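Local coordinates for putative branched-chain amino acid transport system substrate-binding protein (Rhodopseudomonas palustris, PDB 4FB4), which probably serves as the periplasmic substrate-binding component of a transport system, here holding caffeic acid in its binding cleft, at residues V138-Y143 / E169-R174; I194-S199 / I219-G224. One frame throughout, in Å; residues are numbered along the deposited sequence.

Contact 1 (V138-Y143 / E169-R174); sequences VGYIGY and EERFAR. With DHC (caffeic acid), chain B.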
ATOM      1  N   VAL A 138      -8.735  17.498  15.960  1.00 31.73           N
ATOM      2  CA  VAL A 138      -8.815  16.649  14.779  1.00 29.96           C
ATOM      3  C   VAL A 138     -10.000  15.672  14.891  1.00 30.27           C
ATOM      4  O   VAL A 138     -10.329  15.140  15.976  1.00 30.78           O
ATOM      5  CB  VAL A 138      -7.459  15.931  14.493  1.00 29.41           C
ATOM      6  CG1 VAL A 138      -7.076  14.994  15.621  1.00 30.20           C
ATOM      7  CG2 VAL A 138      -7.514  15.103  13.206  1.00 27.72           C
ATOM      8  N   GLY A 139     -10.694  15.509  13.768  1.00 28.91           N
ATOM      9  CA  GLY A 139     -11.739  14.510  13.654  1.00 28.46           C
ATOM     10  C   GLY A 139     -11.297  13.413  12.730  1.00 26.17           C
ATOM     11  O   GLY A 139     -10.423  13.608  11.866  1.00 26.35           O
ATOM     12  N   TYR A 140     -11.912  12.247  12.881  1.00 25.72           N
ATOM     13  CA  TYR A 140     -11.567  11.103  12.055  1.00 24.26           C
ATOM     14  C   TYR A 140     -12.805  10.490  11.409  1.00 23.85           C
ATOM     15  O   TYR A 140     -13.853  10.327  12.053  1.00 24.44           O
ATOM     16  CB  TYR A 140     -10.867  10.017  12.907  1.00 24.46           C
ATOM     17  CG  TYR A 140     -10.496   8.749  12.148  1.00 23.69           C
ATOM     18  CD1 TYR A 140      -9.403   8.734  11.300  1.00 23.11           C
ATOM     19  CD2 TYR A 140     -11.221   7.553  12.301  1.00 24.06           C
ATOM     20  CE1 TYR A 140      -9.036   7.604  10.614  1.00 22.27           C
ATOM     21  CE2 TYR A 140     -10.868   6.415  11.608  1.00 22.93           C
ATOM     22  CZ  TYR A 140      -9.765   6.444  10.757  1.00 22.63           C
ATOM     23  OH  TYR A 140      -9.332   5.344  10.025  1.00 21.80           O
ATOM     24  N   ILE A 141     -12.681  10.134  10.145  1.00 22.52           N
ATOM     25  CA  ILE A 141     -13.719   9.347   9.468  1.00 22.67           C
ATOM     26  C   ILE A 141     -12.983   8.252   8.701  1.00 21.91           C
ATOM     27  O   ILE A 141     -12.060   8.519   7.925  1.00 20.92           O
ATOM     28  CB  ILE A 141     -14.688  10.187   8.582  1.00 23.03           C
ATOM     29  CG1 ILE A 141     -15.649   9.248   7.841  1.00 23.00           C
ATOM     30  CG2 ILE A 141     -13.939  11.041   7.555  1.00 22.56           C
ATOM     31  CD1 ILE A 141     -16.958   9.863   7.421  1.00 23.70           C
ATOM     32  N   GLY A 142     -13.360   6.995   8.933  1.00 21.84           N
ATOM     33  CA  GLY A 142     -12.646   5.901   8.292  1.00 20.52           C
ATOM     34  C   GLY A 142     -13.449   4.637   8.214  1.00 21.04           C
ATOM     35  O   GLY A 142     -14.517   4.534   8.810  1.00 21.73           O
ATOM     36  N   TYR A 143     -12.912   3.663   7.519  1.00 20.16           N
ATOM     37  CA  TYR A 143     -13.604   2.407   7.373  1.00 21.40           C
ATOM     38  C   TYR A 143     -13.858   1.740   8.728  1.00 23.10           C
ATOM     39  O   TYR A 143     -13.012   1.812   9.622  1.00 23.24           O
ATOM     40  CB  TYR A 143     -12.803   1.426   6.564  1.00 20.01           C
ATOM     41  CG  TYR A 143     -12.491   1.773   5.131  1.00 19.24           C
ATOM     42  CD1 TYR A 143     -13.399   2.452   4.335  1.00 20.20           C
ATOM     43  CD2 TYR A 143     -11.301   1.360   4.547  1.00 18.31           C
ATOM     44  CE1 TYR A 143     -13.104   2.739   2.997  1.00 19.60           C
ATOM     45  CE2 TYR A 143     -10.998   1.650   3.224  1.00 17.90           C
ATOM     46  CZ  TYR A 143     -11.930   2.324   2.439  1.00 18.31           C
ATOM     47  OH  TYR A 143     -11.665   2.636   1.101  1.00 18.38           O
ATOM     48  N   GLU A 169     -14.993  10.848  16.077  1.00 33.81           N
ATOM     49  CA  GLU A 169     -14.639   9.658  15.349  1.00 33.29           C
ATOM     50  C   GLU A 169     -15.889   9.083  14.721  1.00 33.19           C
ATOM     51  O   GLU A 169     -16.861   8.822  15.409  1.00 33.37           O
ATOM     52  CB  GLU A 169     -14.053   8.593  16.273  1.00 33.95           C
ATOM     53  CG  GLU A 169     -13.754   7.304  15.514  1.00 33.84           C
ATOM     54  CD  GLU A 169     -13.665   6.078  16.401  1.00 34.46           C
ATOM     55  OE1 GLU A 169     -13.882   6.202  17.619  1.00 37.06           O
ATOM     56  OE2 GLU A 169     -13.399   4.985  15.892  1.00 31.54           O
ATOM     57  N   GLU A 170     -15.845   8.878  13.415  1.00 31.68           N
ATOM     58  CA  GLU A 170     -16.947   8.304  12.685  1.00 32.32           C
ATOM     59  C   GLU A 170     -16.414   7.195  11.778  1.00 29.41           C
ATOM     60  O   GLU A 170     -15.260   7.220  11.381  1.00 28.35           O
ATOM     61  CB  GLU A 170     -17.671   9.393  11.877  1.00 33.62           C
ATOM     62  CG  GLU A 170     -18.361  10.497  12.711  1.00 36.63           C
ATOM     63  CD  GLU A 170     -19.496   9.983  13.622  1.00 39.10           C
ATOM     64  OE1 GLU A 170     -20.222   9.034  13.221  1.00 40.48           O
ATOM     65  OE2 GLU A 170     -19.693  10.538  14.736  1.00 40.28           O
ATOM     66  N   ARG A 171     -17.235   6.191  11.493  1.00 28.79           N
ATOM     67  CA  ARG A 171     -16.871   5.142  10.581  1.00 27.16           C
ATOM     68  C   ARG A 171     -17.909   4.951   9.481  1.00 26.88           C
ATOM     69  O   ARG A 171     -19.061   5.378   9.615  1.00 27.35           O
ATOM     70  CB  ARG A 171     -16.652   3.821  11.327  1.00 28.72           C
ATOM     71  CG  ARG A 171     -15.647   3.915  12.482  1.00 29.34           C
ATOM     72  CD  ARG A 171     -14.192   4.063  12.017  1.00 29.01           C
ATOM     73  NE  ARG A 171     -13.318   3.852  13.179  1.00 29.33           N
ATOM     74  CZ  ARG A 171     -12.492   2.822  13.359  1.00 28.73           C
ATOM     75  NH1 ARG A 171     -12.307   1.878  12.427  1.00 27.79           N
ATOM     76  NH2 ARG A 171     -11.811   2.754  14.482  1.00 29.14           N
ATOM     77  N   PHE A 172     -17.465   4.359   8.378  1.00 24.99           N
ATOM     78  CA  PHE A 172     -18.364   3.918   7.310  1.00 25.09           C
ATOM     79  C   PHE A 172     -17.874   2.616   6.697  1.00 24.62           C
ATOM     80  O   PHE A 172     -16.723   2.215   6.897  1.00 22.59           O
ATOM     81  CB  PHE A 172     -18.551   5.018   6.265  1.00 24.59           C
ATOM     82  CG  PHE A 172     -17.331   5.328   5.435  1.00 23.43           C
ATOM     83  CD1 PHE A 172     -16.244   5.978   5.973  1.00 23.02           C
ATOM     84  CD2 PHE A 172     -17.310   5.029   4.078  1.00 24.11           C
ATOM     85  CE1 PHE A 172     -15.144   6.283   5.206  1.00 21.99           C
ATOM     86  CE2 PHE A 172     -16.218   5.345   3.298  1.00 22.56           C
ATOM     87  CZ  PHE A 172     -15.119   5.967   3.872  1.00 22.16           C
ATOM     88  N   ALA A 173     -18.763   1.962   5.954  1.00 26.58           N
ATOM     89  CA  ALA A 173     -18.438   0.703   5.308  1.00 27.36           C
ATOM     90  C   ALA A 173     -17.975   0.974   3.880  1.00 27.64           C
ATOM     91  O   ALA A 173     -18.465   1.887   3.220  1.00 27.69           O
ATOM     92  CB  ALA A 173     -19.616  -0.269   5.339  1.00 28.33           C
ATOM     93  N   ARG A 174     -17.024   0.172   3.415  1.00 27.04           N
ATOM     94  CA  ARG A 174     -16.442   0.390   2.104  1.00 26.67           C
ATOM     95  C   ARG A 174     -17.461   0.618   1.023  1.00 28.15           C
ATOM     96  O   ARG A 174     -17.262   1.520   0.221  1.00 30.76           O
ATOM     97  CB  ARG A 174     -15.549  -0.773   1.692  1.00 25.76           C
ATOM     98  CG  ARG A 174     -14.279  -0.838   2.492  1.00 23.77           C
ATOM     99  CD  ARG A 174     -13.436  -2.036   2.143  1.00 22.07           C
ATOM    100  NE  ARG A 174     -12.328  -2.114   3.105  1.00 20.51           N
ATOM    101  CZ  ARG A 174     -11.083  -1.714   2.868  1.00 18.89           C
ATOM    102  NH1 ARG A 174     -10.187  -1.807   3.825  1.00 19.02           N
ATOM    103  NH2 ARG A 174     -10.712  -1.290   1.669  1.00 17.72           N
TER
HETATM  104  C1  DHC B 401      -7.222  -0.651   2.357  1.00 18.86           C
HETATM  105  O1  DHC B 401      -7.444  -1.643   3.057  1.00 18.01           O
HETATM  106  C2  DHC B 401      -5.884  -0.012   2.259  1.00 19.78           C
HETATM  107  C3  DHC B 401      -5.400   0.110   1.043  1.00 18.69           C
HETATM  108  C1' DHC B 401      -3.989   0.615   0.759  1.00 18.20           C
HETATM  109  C2' DHC B 401      -3.328   0.095  -0.338  1.00 17.62           C
HETATM  110  C3' DHC B 401      -2.042   0.479  -0.641  1.00 18.82           C
HETATM  111  C4' DHC B 401      -1.318   1.450   0.178  1.00 19.30           C
HETATM  112  C5' DHC B 401      -1.974   1.955   1.301  1.00 18.31           C
HETATM  113  C6' DHC B 401      -3.295   1.511   1.565  1.00 17.72           C
HETATM  114  O4' DHC B 401      -0.052   1.804  -0.186  1.00 22.67           O
HETATM  115  O3' DHC B 401      -1.467  -0.044  -1.757  1.00 23.27           O
HETATM  116  O2  DHC B 401      -8.105  -0.194   1.595  1.00 20.75           O
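Arg174 and Tyr143 meet at the carboxylate of the bound caffeic acid. The arginine's CG sits over the centre of the Tyr143 ring, 3.8 Å from its centroid, a CH-pi contact. The two side chains cross at about a right angle, the arginine extended from CG to NE. Its guanidinium, tilted 38° to the ring plane, has Tyr143 CE2 against one face, toward the rim, while its in-plane edge meets the carboxylate: NH1 gives a bond to DHC O1 (2.9 Å) and NH2 to DHC O2 (2.8 Å). In the second shell Asp145 forms a salt bridge with Arg174 NE; Ser199, itself a ligand-binding residue, hydrogen-bonds the Tyr143 hydroxyl. The Phe172 ring approaches Tyr143 obliquely, its CZ 3.9 Å from Tyr143 CE1, while its CD1 packs against Ile141 CG1. Farther back, Arg171 bends at chi2 (-72°) and points NH1 in the carbonyl plane at Tyr143 O, 2.9 Å away; NH1 also forms a salt bridge with Asp149. NE and NH2 of Arg171 both grip Glu169 OE2, and NE also lies at the edge of the Tyr140 ring, whose plane stands 89° from the guanidinium. Replacing Arg171 with a methionine would probably leave Glu169 and Asp149 without this cation and Tyr143 O without this donor. The backbones run parallel, with Glu170 N bonded to Tyr140 O, Gly142 N to Glu170 O and Phe172 N to Gly142 O. This is a beta-alpha-beta unit at the sheet's edge: helix 146-161 covers the Tyr140 and Arg171 face, while helices 180-189 and 200-212 pack on Ile141 and Phe172.

Contact 2 (I194-S199 / I219-G224); sequences ILVGAS and IYQTHG. With DHC (caffeic acid), chain B.
A parallel beta-alpha-beta unit, strand 193-197, helix 200-212, strand 218-221, brings these segments together, and both continue past their strands to the caffeic acid site. Two nearly straight backbone bonds hold the strands: Tyr220 N to Ile194 O (2.8 Å) and Val196 N to Tyr220 O (2.9 Å). On one face, Val196 CG2 touches Ile219 CG2 at 3.8 Å; Gln221, bent at chi2 (-87°), lies alongside Val196, with its NE2 hydrogen-bonded to Gln207 OE1 and Ala203 O of helix 200-212. Leu195 CD1 crosses to Tyr220 CB on the other face. The two segments part beyond Val196 before drawing together again at Ser199 and Gly224. A water bridges them, hydrogen-bonded to Val196 O, Gln221 OE1 and Thr222 N, and at longer range to Ala198 N. Thr222 turns its methyl CG2 toward Val196 O, while OG1 accepts from Gly224 N in an ST turn and is also hydrogen-bonded to the Tyr147 hydroxyl. Within that turn, DHC C5' lies over the centre of one face of the His223 ring, 3.7 Å above its plane. At the end of the other segment, Ser199 OG donates to DHC O2 at 2.7 Å.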
ATOM      1  N   ILE A 194      -9.471  17.187   9.626  1.00 23.68           N
ATOM      2  CA  ILE A 194     -10.077  15.856   9.607  1.00 23.40           C
ATOM      3  C   ILE A 194      -9.142  14.910   8.874  1.00 22.42           C
ATOM      4  O   ILE A 194      -8.574  15.248   7.819  1.00 21.95           O
ATOM      5  CB  ILE A 194     -11.485  15.880   8.953  1.00 23.56           C
ATOM      6  CG1 ILE A 194     -12.485  16.591   9.878  1.00 24.72           C
ATOM      7  CG2 ILE A 194     -11.966  14.461   8.643  1.00 22.92           C
ATOM      8  CD1 ILE A 194     -13.837  16.896   9.258  1.00 25.12           C
ATOM      9  N   LEU A 195      -8.937  13.725   9.456  1.00 21.86           N
ATOM     10  CA  LEU A 195      -8.228  12.689   8.790  1.00 20.91           C
ATOM     11  C   LEU A 195      -9.192  11.661   8.266  1.00 19.94           C
ATOM     12  O   LEU A 195     -10.053  11.197   9.002  1.00 19.98           O
ATOM     13  CB  LEU A 195      -7.227  12.033   9.764  1.00 21.23           C
ATOM     14  CG  LEU A 195      -6.468  10.805   9.311  1.00 20.47           C
ATOM     15  CD1 LEU A 195      -5.498  11.158   8.179  1.00 19.95           C
ATOM     16  CD2 LEU A 195      -5.722  10.217  10.508  1.00 20.49           C
ATOM     17  N   VAL A 196      -9.032  11.308   6.991  1.00 19.06           N
ATOM     18  CA  VAL A 196      -9.896  10.369   6.331  1.00 18.88           C
ATOM     19  C   VAL A 196      -9.080   9.078   6.210  1.00 18.41           C
ATOM     20  O   VAL A 196      -8.012   9.063   5.576  1.00 18.83           O
ATOM     21  CB  VAL A 196     -10.290  10.833   4.926  1.00 18.59           C
ATOM     22  CG1 VAL A 196     -11.107   9.733   4.256  1.00 17.84           C
ATOM     23  CG2 VAL A 196     -11.043  12.162   4.957  1.00 19.29           C
ATOM     24  N   GLY A 197      -9.535   8.029   6.883  1.00 19.03           N
ATOM     25  CA  GLY A 197      -8.919   6.709   6.836  1.00 18.26           C
ATOM     26  C   GLY A 197      -9.571   5.791   5.819  1.00 18.23           C
ATOM     27  O   GLY A 197     -10.343   4.877   6.169  1.00 18.97           O
ATOM     28  N   ALA A 198      -9.250   5.999   4.551  1.00 17.30           N
ATOM     29  CA  ALA A 198      -9.882   5.258   3.484  1.00 18.17           C
ATOM     30  C   ALA A 198      -8.923   5.100   2.300  1.00 17.77           C
ATOM     31  O   ALA A 198      -7.718   5.382   2.405  1.00 19.10           O
ATOM     32  CB  ALA A 198     -11.163   5.985   3.044  1.00 17.98           C
ATOM     33  N   SER A 199      -9.447   4.621   1.195  1.00 18.05           N
ATOM     34  CA  SER A 199      -8.602   4.335   0.037  1.00 18.23           C
ATOM     35  C   SER A 199      -9.405   4.399  -1.244  1.00 18.44           C
ATOM     36  O   SER A 199     -10.642   4.318  -1.227  1.00 17.45           O
ATOM     37  CB  SER A 199      -7.964   2.985   0.200  1.00 18.10           C
ATOM     38  OG  SER A 199      -8.940   1.955   0.223  1.00 20.04           O
ATOM     39  N   ILE A 219      -8.144  18.902   5.341  1.00 22.14           N
ATOM     40  CA  ILE A 219      -8.455  17.494   5.227  1.00 21.55           C
ATOM     41  C   ILE A 219      -7.183  16.757   4.875  1.00 21.19           C
ATOM     42  O   ILE A 219      -6.409  17.177   4.003  1.00 22.21           O
ATOM     43  CB  ILE A 219      -9.569  17.195   4.197  1.00 21.02           C
ATOM     44  CG1 ILE A 219     -10.855  17.953   4.573  1.00 22.23           C
ATOM     45  CG2 ILE A 219      -9.799  15.689   4.105  1.00 20.10           C
ATOM     46  CD1 ILE A 219     -11.977  17.856   3.537  1.00 21.87           C
ATOM     47  N   TYR A 220      -6.945  15.676   5.605  1.00 20.79           N
ATOM     48  CA  TYR A 220      -5.809  14.809   5.402  1.00 19.74           C
ATOM     49  C   TYR A 220      -6.232  13.449   4.899  1.00 18.78           C
ATOM     50  O   TYR A 220      -7.223  12.891   5.366  1.00 19.22           O
ATOM     51  CB  TYR A 220      -5.050  14.656   6.710  1.00 20.19           C
ATOM     52  CG  TYR A 220      -4.339  15.919   7.135  1.00 21.23           C
ATOM     53  CD1 TYR A 220      -5.016  16.928   7.812  1.00 22.25           C
ATOM     54  CD2 TYR A 220      -2.983  16.089   6.908  1.00 21.15           C
ATOM     55  CE1 TYR A 220      -4.362  18.078   8.214  1.00 23.92           C
ATOM     56  CE2 TYR A 220      -2.331  17.242   7.306  1.00 22.90           C
ATOM     57  CZ  TYR A 220      -3.007  18.228   7.966  1.00 23.56           C
ATOM     58  OH  TYR A 220      -2.326  19.368   8.349  1.00 25.20           O
ATOM     59  N   GLN A 221      -5.512  12.957   3.899  1.00 18.25           N
ATOM     60  CA  GLN A 221      -5.741  11.656   3.346  1.00 18.05           C
ATOM     61  C   GLN A 221      -4.513  10.742   3.467  1.00 17.72           C
ATOM     62  O   GLN A 221      -3.349  11.175   3.457  1.00 16.93           O
ATOM     63  CB  GLN A 221      -6.103  11.800   1.859  1.00 18.31           C
ATOM     64  CG  GLN A 221      -7.435  12.499   1.580  1.00 18.78           C
ATOM     65  CD  GLN A 221      -8.641  11.563   1.581  1.00 19.11           C
ATOM     66  OE1 GLN A 221      -8.497  10.354   1.673  1.00 18.43           O
ATOM     67  NE2 GLN A 221      -9.834  12.130   1.425  1.00 18.83           N
ATOM     68  N   THR A 222      -4.795   9.444   3.524  1.00 18.00           N
ATOM     69  CA  THR A 222      -3.765   8.425   3.657  1.00 17.07           C
ATOM     70  C   THR A 222      -3.210   8.024   2.279  1.00 17.09           C
ATOM     71  O   THR A 222      -3.710   8.424   1.192  1.00 16.84           O
ATOM     72  CB  THR A 222      -4.295   7.148   4.332  1.00 17.36           C
ATOM     73  OG1 THR A 222      -5.128   6.414   3.407  1.00 17.80           O
ATOM     74  CG2 THR A 222      -5.037   7.480   5.608  1.00 17.74           C
ATOM     75  N   HIS A 223      -2.162   7.221   2.333  1.00 15.69           N
ATOM     76  CA  HIS A 223      -1.505   6.734   1.124  1.00 16.04           C
ATOM     77  C   HIS A 223      -2.358   5.784   0.303  1.00 15.75           C
ATOM     78  O   HIS A 223      -2.072   5.529  -0.848  1.00 17.65           O
ATOM     79  CB  HIS A 223      -0.080   6.224   1.438  1.00 15.40           C
ATOM     80  CG  HIS A 223       0.016   5.158   2.474  1.00 15.06           C
ATOM     81  ND1 HIS A 223      -0.681   5.180   3.633  1.00 15.87           N
ATOM     82  CD2 HIS A 223       0.852   4.025   2.535  1.00 14.07           C
ATOM     83  CE1 HIS A 223      -0.313   4.114   4.384  1.00 15.23           C
ATOM     84  NE2 HIS A 223       0.642   3.427   3.706  1.00 13.92           N
ATOM     85  N   GLY A 224      -3.424   5.261   0.882  1.00 15.40           N
ATOM     86  CA  GLY A 224      -4.435   4.528   0.112  1.00 16.26           C
ATOM     87  C   GLY A 224      -5.138   5.388  -0.918  1.00 17.31           C
ATOM     88  O   GLY A 224      -5.774   4.854  -1.820  1.00 18.43           O
TER
HETATM   89  C1  DHC B 401      -7.222  -0.651   2.357  1.00 18.86           C
HETATM   90  O1  DHC B 401      -7.444  -1.643   3.057  1.00 18.01           O
HETATM   91  C2  DHC B 401      -5.884  -0.012   2.259  1.00 19.78           C
HETATM   92  C3  DHC B 401      -5.400   0.110   1.043  1.00 18.69           C
HETATM   93  C1' DHC B 401      -3.989   0.615   0.759  1.00 18.20           C
HETATM   94  C2' DHC B 401      -3.328   0.095  -0.338  1.00 17.62           C
HETATM   95  C3' DHC B 401      -2.042   0.479  -0.641  1.00 18.82           C
HETATM   96  C4' DHC B 401      -1.318   1.450   0.178  1.00 19.30           C
HETATM   97  C5' DHC B 401      -1.974   1.955   1.301  1.00 18.31           C
HETATM   98  C6' DHC B 401      -3.295   1.511   1.565  1.00 17.72           C
HETATM   99  O4' DHC B 401      -0.052   1.804  -0.186  1.00 22.67           O
HETATM  100  O3' DHC B 401      -1.467  -0.044  -1.757  1.00 23.27           O
HETATM  101  O2  DHC B 401      -8.105  -0.194   1.595  1.00 20.75           O
HETATM  102  O   HOH W   1      -7.455   8.311   3.136  1.00 21.32           O

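How the contacts relate
Contact 1 closes before contact 2 opens along the chain, and their centres lie 10 Å apart, on the same side of the chain's centre. They use four neighbouring parallel strands of the seven-stranded mixed sheet, in the order 165-172, 137-143, 193-197, 218-221. Strands 137-143 and 193-197 join the contacts through probable backbone hydrogen bonds, Gly139 O to Leu195 N and Ile141 O to Gly197 N, each 2.8 Å. The C-terminal ends of these strands lead to the ligand cleft, consistent with the periplasmic-binding-protein fold, in which ligands bind between two lobes. There contact 1 meets the caffeic acid carboxylate and contact 2 both carboxylate and ring, with Thr79, Gln282 and His286 adding hydrogen bonds.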